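Local coordinates for protein monothiol glutaredoxin-S14, chloroplastic (Arabidopsis thaliana, PDB 3IPZ) that may act as an iron-sulfur cluster donor in the chloroplast, assembling a cluster-bridged homodimer and pairing with BOLA proteins, at residues A[92-96]-A[97-101]; A[36-39]-A[40-44]. All coordinates share one frame; numbering follows the deposited sequence.

Interaction 1: residues A[92-96]-A[97-101]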
ATOM      1  N   GLU A  92      11.337  -7.579   3.069  1.00 35.54           N
ATOM      2  CA  GLU A  92      11.663  -8.731   3.897  1.00 38.86           C
ATOM      3  C   GLU A  92      10.643  -9.858   3.738  1.00 39.09           C
ATOM      4  O   GLU A  92      11.014 -11.018   3.591  1.00 39.96           O
ATOM      5  CB  GLU A  92      11.747  -8.299   5.365  1.00 38.54           C
ATOM      6  CG  GLU A  92      12.019  -9.423   6.356  1.00 41.85           C
ATOM      7  CD  GLU A  92      13.405 -10.032   6.218  1.00 45.53           C
ATOM      8  OE1 GLU A  92      14.276  -9.422   5.559  1.00 47.99           O
ATOM      9  OE2 GLU A  92      13.620 -11.121   6.792  1.00 59.19           O
ATOM     10  N   ALA A  93       9.361  -9.516   3.772  1.00 33.21           N
ATOM     11  CA  ALA A  93       8.313 -10.513   3.634  1.00 27.71           C
ATOM     12  C   ALA A  93       8.393 -11.131   2.246  1.00 38.20           C
ATOM     13  O   ALA A  93       7.888 -12.228   2.010  1.00 34.08           O
ATOM     14  CB  ALA A  93       6.958  -9.883   3.850  1.00 29.42           C
ATOM     15  N   PHE A  94       9.022 -10.410   1.322  1.00 38.50           N
ATOM     16  CA  PHE A  94       9.190 -10.908  -0.033  1.00 39.05           C
ATOM     17  C   PHE A  94      10.274 -11.991  -0.035  1.00 46.97           C
ATOM     18  O   PHE A  94      10.061 -13.090  -0.543  1.00 45.13           O
ATOM     19  CB  PHE A  94       9.592  -9.774  -0.971  1.00 39.59           C
ATOM     20  CG  PHE A  94       9.942 -10.236  -2.352  1.00 37.97           C
ATOM     21  CD1 PHE A  94       9.011 -10.921  -3.123  1.00 36.07           C
ATOM     22  CD2 PHE A  94      11.202  -9.991  -2.882  1.00 41.04           C
ATOM     23  CE1 PHE A  94       9.331 -11.355  -4.412  1.00 43.62           C
ATOM     24  CE2 PHE A  94      11.536 -10.422  -4.171  1.00 51.13           C
ATOM     25  CZ  PHE A  94      10.597 -11.104  -4.936  1.00 45.20           C
ATOM     26  N   LYS A  95      11.434 -11.666   0.532  1.00 41.81           N
ATOM     27  CA  LYS A  95      12.552 -12.605   0.624  1.00 45.12           C
ATOM     28  C   LYS A  95      12.140 -13.838   1.422  1.00 44.28           C
ATOM     29  O   LYS A  95      12.534 -14.964   1.131  1.00 48.48           O
ATOM     30  CB  LYS A  95      13.734 -11.956   1.343  1.00 39.62           C
ATOM     31  CG  LYS A  95      14.333 -10.748   0.651  1.00 50.99           C
ATOM     32  CD  LYS A  95      15.453 -10.167   1.508  1.00 52.59           C
ATOM     33  CE  LYS A  95      16.037  -8.892   0.913  1.00 65.70           C
ATOM     34  NZ  LYS A  95      16.969  -8.229   1.876  1.00 66.30           N
ATOM     35  N   THR A  96      11.328 -13.596   2.431  1.00 42.19           N
ATOM     36  CA  THR A  96      10.850 -14.620   3.334  1.00 38.20           C
ATOM     37  C   THR A  96       9.750 -15.528   2.787  1.00 49.74           C
ATOM     38  O   THR A  96       9.639 -16.691   3.192  1.00 50.72           O
ATOM     39  CB  THR A  96      10.380 -13.919   4.611  1.00 43.92           C
ATOM     40  OG1 THR A  96      11.314 -14.183   5.662  1.00 49.75           O
ATOM     41  CG2 THR A  96       8.993 -14.330   4.992  1.00 30.62           C
ATOM     42  N   GLY A  97       8.937 -15.003   1.876  1.00 45.46           N
ATOM     43  CA  GLY A  97       7.842 -15.783   1.324  1.00 36.23           C
ATOM     44  C   GLY A  97       6.527 -15.437   2.010  1.00 42.71           C
ATOM     45  O   GLY A  97       5.449 -15.844   1.554  1.00 40.59           O
ATOM     46  N   GLU A  98       6.616 -14.685   3.112  1.00 37.75           N
ATOM     47  CA  GLU A  98       5.439 -14.249   3.878  1.00 43.57           C
ATOM     48  C   GLU A  98       4.531 -13.309   3.052  1.00 38.08           C
ATOM     49  O   GLU A  98       3.310 -13.304   3.202  1.00 37.02           O
ATOM     50  CB  GLU A  98       5.893 -13.542   5.154  1.00 41.11           C
ATOM     51  CG  GLU A  98       4.766 -13.017   6.038  1.00 64.72           C
ATOM     52  CD  GLU A  98       5.280 -12.208   7.228  1.00 68.85           C
ATOM     53  OE1 GLU A  98       6.226 -12.679   7.900  1.00 81.33           O
ATOM     54  OE2 GLU A  98       4.739 -11.113   7.499  1.00 62.57           O
ATOM     55  N   LEU A  99       5.144 -12.513   2.185  1.00 32.78           N
ATOM     56  CA  LEU A  99       4.404 -11.598   1.330  1.00 39.61           C
ATOM     57  C   LEU A  99       3.465 -12.423   0.437  1.00 32.97           C
ATOM     58  O   LEU A  99       2.281 -12.130   0.318  1.00 39.05           O
ATOM     59  CB  LEU A  99       5.381 -10.808   0.449  1.00 28.78           C
ATOM     60  CG  LEU A  99       4.972  -9.417  -0.049  1.00 40.35           C
ATOM     61  CD1 LEU A  99       5.675  -9.168  -1.352  1.00 31.24           C
ATOM     62  CD2 LEU A  99       3.478  -9.298  -0.233  1.00 31.01           C
ATOM     63  N   GLN A 100       4.010 -13.460  -0.189  1.00 42.42           N
ATOM     64  CA  GLN A 100       3.228 -14.320  -1.068  1.00 47.65           C
ATOM     65  C   GLN A 100       2.105 -15.017  -0.312  1.00 46.80           C
ATOM     66  O   GLN A 100       0.967 -15.083  -0.788  1.00 44.29           O
ATOM     67  CB  GLN A 100       4.134 -15.345  -1.747  1.00 46.95           C
ATOM     68  CG  GLN A 100       5.193 -14.708  -2.634  1.00 49.11           C
ATOM     69  CD  GLN A 100       6.464 -14.278  -1.888  1.00 61.47           C
ATOM     70  OE1 GLN A 100       6.423 -13.821  -0.739  1.00 47.32           O
ATOM     71  NE2 GLN A 100       7.599 -14.409  -2.561  1.00 52.27           N
ATOM     72  N   GLU A 101       2.419 -15.529   0.873  1.00 44.26           N
ATOM     73  CA  GLU A 101       1.403 -16.188   1.673  1.00 43.47           C
ATOM     74  C   GLU A 101       0.228 -15.249   1.895  1.00 46.83           C
ATOM     75  O   GLU A 101      -0.933 -15.639   1.709  1.00 44.53           O
ATOM     76  CB  GLU A 101       1.970 -16.599   3.025  1.00 56.55           C
ATOM     77  CG  GLU A 101       2.724 -17.916   3.017  1.00 74.02           C
ATOM     78  CD  GLU A 101       3.287 -18.247   4.384  1.00 77.56           C
ATOM     79  OE1 GLU A 101       2.528 -18.156   5.374  1.00 71.74           O
ATOM     80  OE2 GLU A 101       4.486 -18.596   4.464  1.00 82.59           O
TER

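Interaction 2: residues A[36-39]-A[40-44]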
ATOM      1  N   SER A  36       9.397   3.410  -3.638  1.00 39.00           N
ATOM      2  CA  SER A  36       8.127   3.087  -4.273  1.00 32.62           C
ATOM      3  C   SER A  36       8.371   2.110  -5.427  1.00 34.32           C
ATOM      4  O   SER A  36       7.597   1.173  -5.642  1.00 35.91           O
ATOM      5  CB  SER A  36       7.446   4.352  -4.804  1.00 37.05           C
ATOM      6  OG  SER A  36       6.841   5.097  -3.755  1.00 32.68           O
ATOM      7  N   ASN A  37       9.463   2.315  -6.160  1.00 33.79           N
ATOM      8  CA  ASN A  37       9.774   1.448  -7.288  1.00 30.31           C
ATOM      9  C   ASN A  37      10.022  -0.007  -6.873  1.00 42.38           C
ATOM     10  O   ASN A  37       9.565  -0.940  -7.537  1.00 38.97           O
ATOM     11  CB  ASN A  37      10.994   1.971  -8.041  1.00 33.68           C
ATOM     12  CG  ASN A  37      11.373   1.072  -9.208  1.00 52.21           C
ATOM     13  OD1 ASN A  37      10.595   0.897 -10.153  1.00 39.49           O
ATOM     14  ND2 ASN A  37      12.563   0.482  -9.139  1.00 36.90           N
ATOM     15  N   THR A  38      10.749  -0.196  -5.777  1.00 37.66           N
ATOM     16  CA  THR A  38      11.045  -1.537  -5.292  1.00 42.05           C
ATOM     17  C   THR A  38       9.764  -2.334  -5.037  1.00 42.49           C
ATOM     18  O   THR A  38       9.650  -3.484  -5.457  1.00 43.25           O
ATOM     19  CB  THR A  38      11.860  -1.497  -3.980  1.00 48.66           C
ATOM     20  OG1 THR A  38      13.074  -0.766  -4.188  1.00 34.92           O
ATOM     21  CG2 THR A  38      12.199  -2.915  -3.526  1.00 36.26           C
ATOM     22  N   VAL A  39       8.799  -1.729  -4.350  1.00 38.28           N
ATOM     23  CA  VAL A  39       7.556  -2.436  -4.063  1.00 40.05           C
ATOM     24  C   VAL A  39       6.803  -2.776  -5.355  1.00 43.60           C
ATOM     25  O   VAL A  39       6.313  -3.898  -5.509  1.00 42.94           O
ATOM     26  CB  VAL A  39       6.655  -1.624  -3.088  1.00 34.39           C
ATOM     27  CG1 VAL A  39       5.360  -2.363  -2.823  1.00 24.92           C
ATOM     28  CG2 VAL A  39       7.383  -1.418  -1.763  1.00 24.92           C
ATOM     29  N   VAL A  40       6.721  -1.829  -6.288  1.00 39.54           N
ATOM     30  CA  VAL A  40       6.044  -2.095  -7.550  1.00 39.65           C
ATOM     31  C   VAL A  40       6.707  -3.295  -8.234  1.00 43.44           C
ATOM     32  O   VAL A  40       6.023  -4.237  -8.671  1.00 36.82           O
ATOM     33  CB  VAL A  40       6.103  -0.874  -8.517  1.00 48.51           C
ATOM     34  CG1 VAL A  40       5.723  -1.307  -9.930  1.00 38.27           C
ATOM     35  CG2 VAL A  40       5.145   0.227  -8.046  1.00 33.15           C
ATOM     36  N   GLN A  41       8.034  -3.269  -8.327  1.00 39.30           N
ATOM     37  CA  GLN A  41       8.743  -4.379  -8.963  1.00 43.87           C
ATOM     38  C   GLN A  41       8.474  -5.695  -8.231  1.00 44.62           C
ATOM     39  O   GLN A  41       8.324  -6.742  -8.863  1.00 46.23           O
ATOM     40  CB  GLN A  41      10.249  -4.102  -9.031  1.00 43.63           C
ATOM     41  CG  GLN A  41      10.631  -2.888  -9.889  1.00 42.75           C
ATOM     42  CD  GLN A  41       9.842  -2.808 -11.200  1.00 60.45           C
ATOM     43  OE1 GLN A  41       9.833  -3.748 -11.998  1.00 66.04           O
ATOM     44  NE2 GLN A  41       9.180  -1.672 -11.424  1.00 57.50           N
ATOM     45  N   ILE A  42       8.409  -5.642  -6.902  1.00 41.34           N
ATOM     46  CA  ILE A  42       8.119  -6.842  -6.123  1.00 35.35           C
ATOM     47  C   ILE A  42       6.759  -7.356  -6.599  1.00 38.42           C
ATOM     48  O   ILE A  42       6.615  -8.524  -6.961  1.00 42.83           O
ATOM     49  CB  ILE A  42       7.982  -6.555  -4.593  1.00 36.35           C
ATOM     50  CG1 ILE A  42       9.283  -6.028  -4.008  1.00 29.90           C
ATOM     51  CG2 ILE A  42       7.587  -7.811  -3.861  1.00 29.16           C
ATOM     52  CD1 ILE A  42      10.553  -6.913  -4.160  1.00 62.17           C
ATOM     53  N   LEU A  43       5.766  -6.468  -6.591  1.00 32.42           N
ATOM     54  CA  LEU A  43       4.407  -6.830  -6.987  1.00 45.00           C
ATOM     55  C   LEU A  43       4.289  -7.293  -8.432  1.00 48.69           C
ATOM     56  O   LEU A  43       3.476  -8.163  -8.737  1.00 46.75           O
ATOM     57  CB  LEU A  43       3.439  -5.665  -6.734  1.00 44.37           C
ATOM     58  CG  LEU A  43       3.237  -5.246  -5.275  1.00 34.10           C
ATOM     59  CD1 LEU A  43       2.256  -4.105  -5.221  1.00 24.60           C
ATOM     60  CD2 LEU A  43       2.732  -6.421  -4.440  1.00 37.15           C
ATOM     61  N   LYS A  44       5.080  -6.710  -9.324  1.00 50.29           N
ATOM     62  CA  LYS A  44       5.042  -7.130 -10.720  1.00 57.40           C
ATOM     63  C   LYS A  44       5.680  -8.520 -10.861  1.00 57.39           C
ATOM     64  O   LYS A  44       5.223  -9.342 -11.653  1.00 56.56           O
ATOM     65  CB  LYS A  44       5.765  -6.119 -11.615  1.00 58.14           C
ATOM     66  CG  LYS A  44       4.993  -4.817 -11.847  1.00 63.79           C
ATOM     67  CD  LYS A  44       5.641  -3.964 -12.939  1.00 67.16           C
ATOM     68  CE  LYS A  44       4.826  -2.705 -13.226  1.00 79.96           C
ATOM     69  NZ  LYS A  44       5.364  -1.906 -14.366  1.00 71.51           N
TER

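Interaction 1: residues A[92-96]-A[97-101]
The F94 ring and the Q100 amide are the flat groups that meet here. Their planes are only 13° apart, but the amide comes at the ring obliquely, near CD1 and CE1. L99 also approaches obliquely, with its CD1 methyl 4.0 Å from F94 CB. The F94 side chain also touches I42 and N45 of helix 34-45 and L46. The bend of Q100 at chi2 (85°) brings its amide over the end of helix 87-96, with Q100 CD 4.0 Å from F94 O. An alanine here would stop at CB, and is likely to leave the ring and the F94 carbonyl without this polar neighbour.

The stretch is the turn between the two C-terminal helices of the glutaredoxin domain, a member of the thioredoxin-fold clan. G97 ends helix 87-96 with positive phi and is the N-cap of helix 98-108. A side chain there would run into T96 O. G97 N makes two weak bonds, to A93 O and F94 O. A93 O also takes a straight bond from L99 N at 2.8 Å, which reaches it from above the carbonyl plane.

On the apolar side, A93 CB rests 3.9 Å from L99 CB, and A93 also touches F84 of strand 82-85. T96 CG2 lies an implausibly short 3.2 Å from E98 CB, and T96 chi1 (-108°) is close to eclipsed. The placing of this side chain is therefore doubtful.

Interaction 2: residues A[36-39]-A[40-44]
V40 N binds S36 O, Q41 N binds N37 O at 2.9 Å, I42 N binds T38 O, and L43 N binds V39 O at 2.8 Å. These main-chain hydrogen bonds join the two halves of the helix in the usual i to i+4 pattern.

One side-chain hydrogen bond is added on the partly solvent-exposed side. Q41 NE2 donates to N37 OD1 at 3.2 Å. The bond is bent, and the donor sits above the plane of the N37 side-chain carbonyl. The two amides are turned 33° against each other. N37 places its CG anti to the backbone N (chi1 179°), while Q41 bends at chi2 (-42°), and the two amide ends come together one turn apart.

Two side-chain carbons also come close to carbonyl oxygens of the previous turn. Q41 CG lies 3.2 Å from N37 O, and I42 CG1 lies 3.0 Å from T38 O.

Helix 34-45 is the crossover of the beta-alpha-beta unit formed with strands 20-24 and 51-54. It follows the CGFS motif, whose last residue is S36. S36 OG is hydrogen-bonded to K25 N, beside a probable glutathione site. T38 OG1 bonds back to G34 O.

The apolar contacts between V39 and L43 and between T38 and I42 are looser. V39 CG1 faces L43 CD1 at 4.3 Å, and T38 CG2 is as far from I42 CG1. V39 and V40 both reach L22 of the sheet, V40 also meets M24, and L43 touches F50.

Interaction 2 is the more buried of the two, on the crossover helix against the sheet. Interaction 1 is only partly buried and lies farther from the centre of the chain, at the bend between the last two helices. They meet at I42: F94 CD2 is 3.4 Å from I42 CD1, and L99 CD1 is 3.4 Å from I42 CG2. The C-terminal helix pair thus packs on the 40-44 part of helix 34-45. Their chemistry differs with place. Regular helical bonds continue without a break through 36-44. In 92-101 the helix breaks. The bonds of the glycine N-H are weak, one good backbone bond bridges the break, and side chains pack around it.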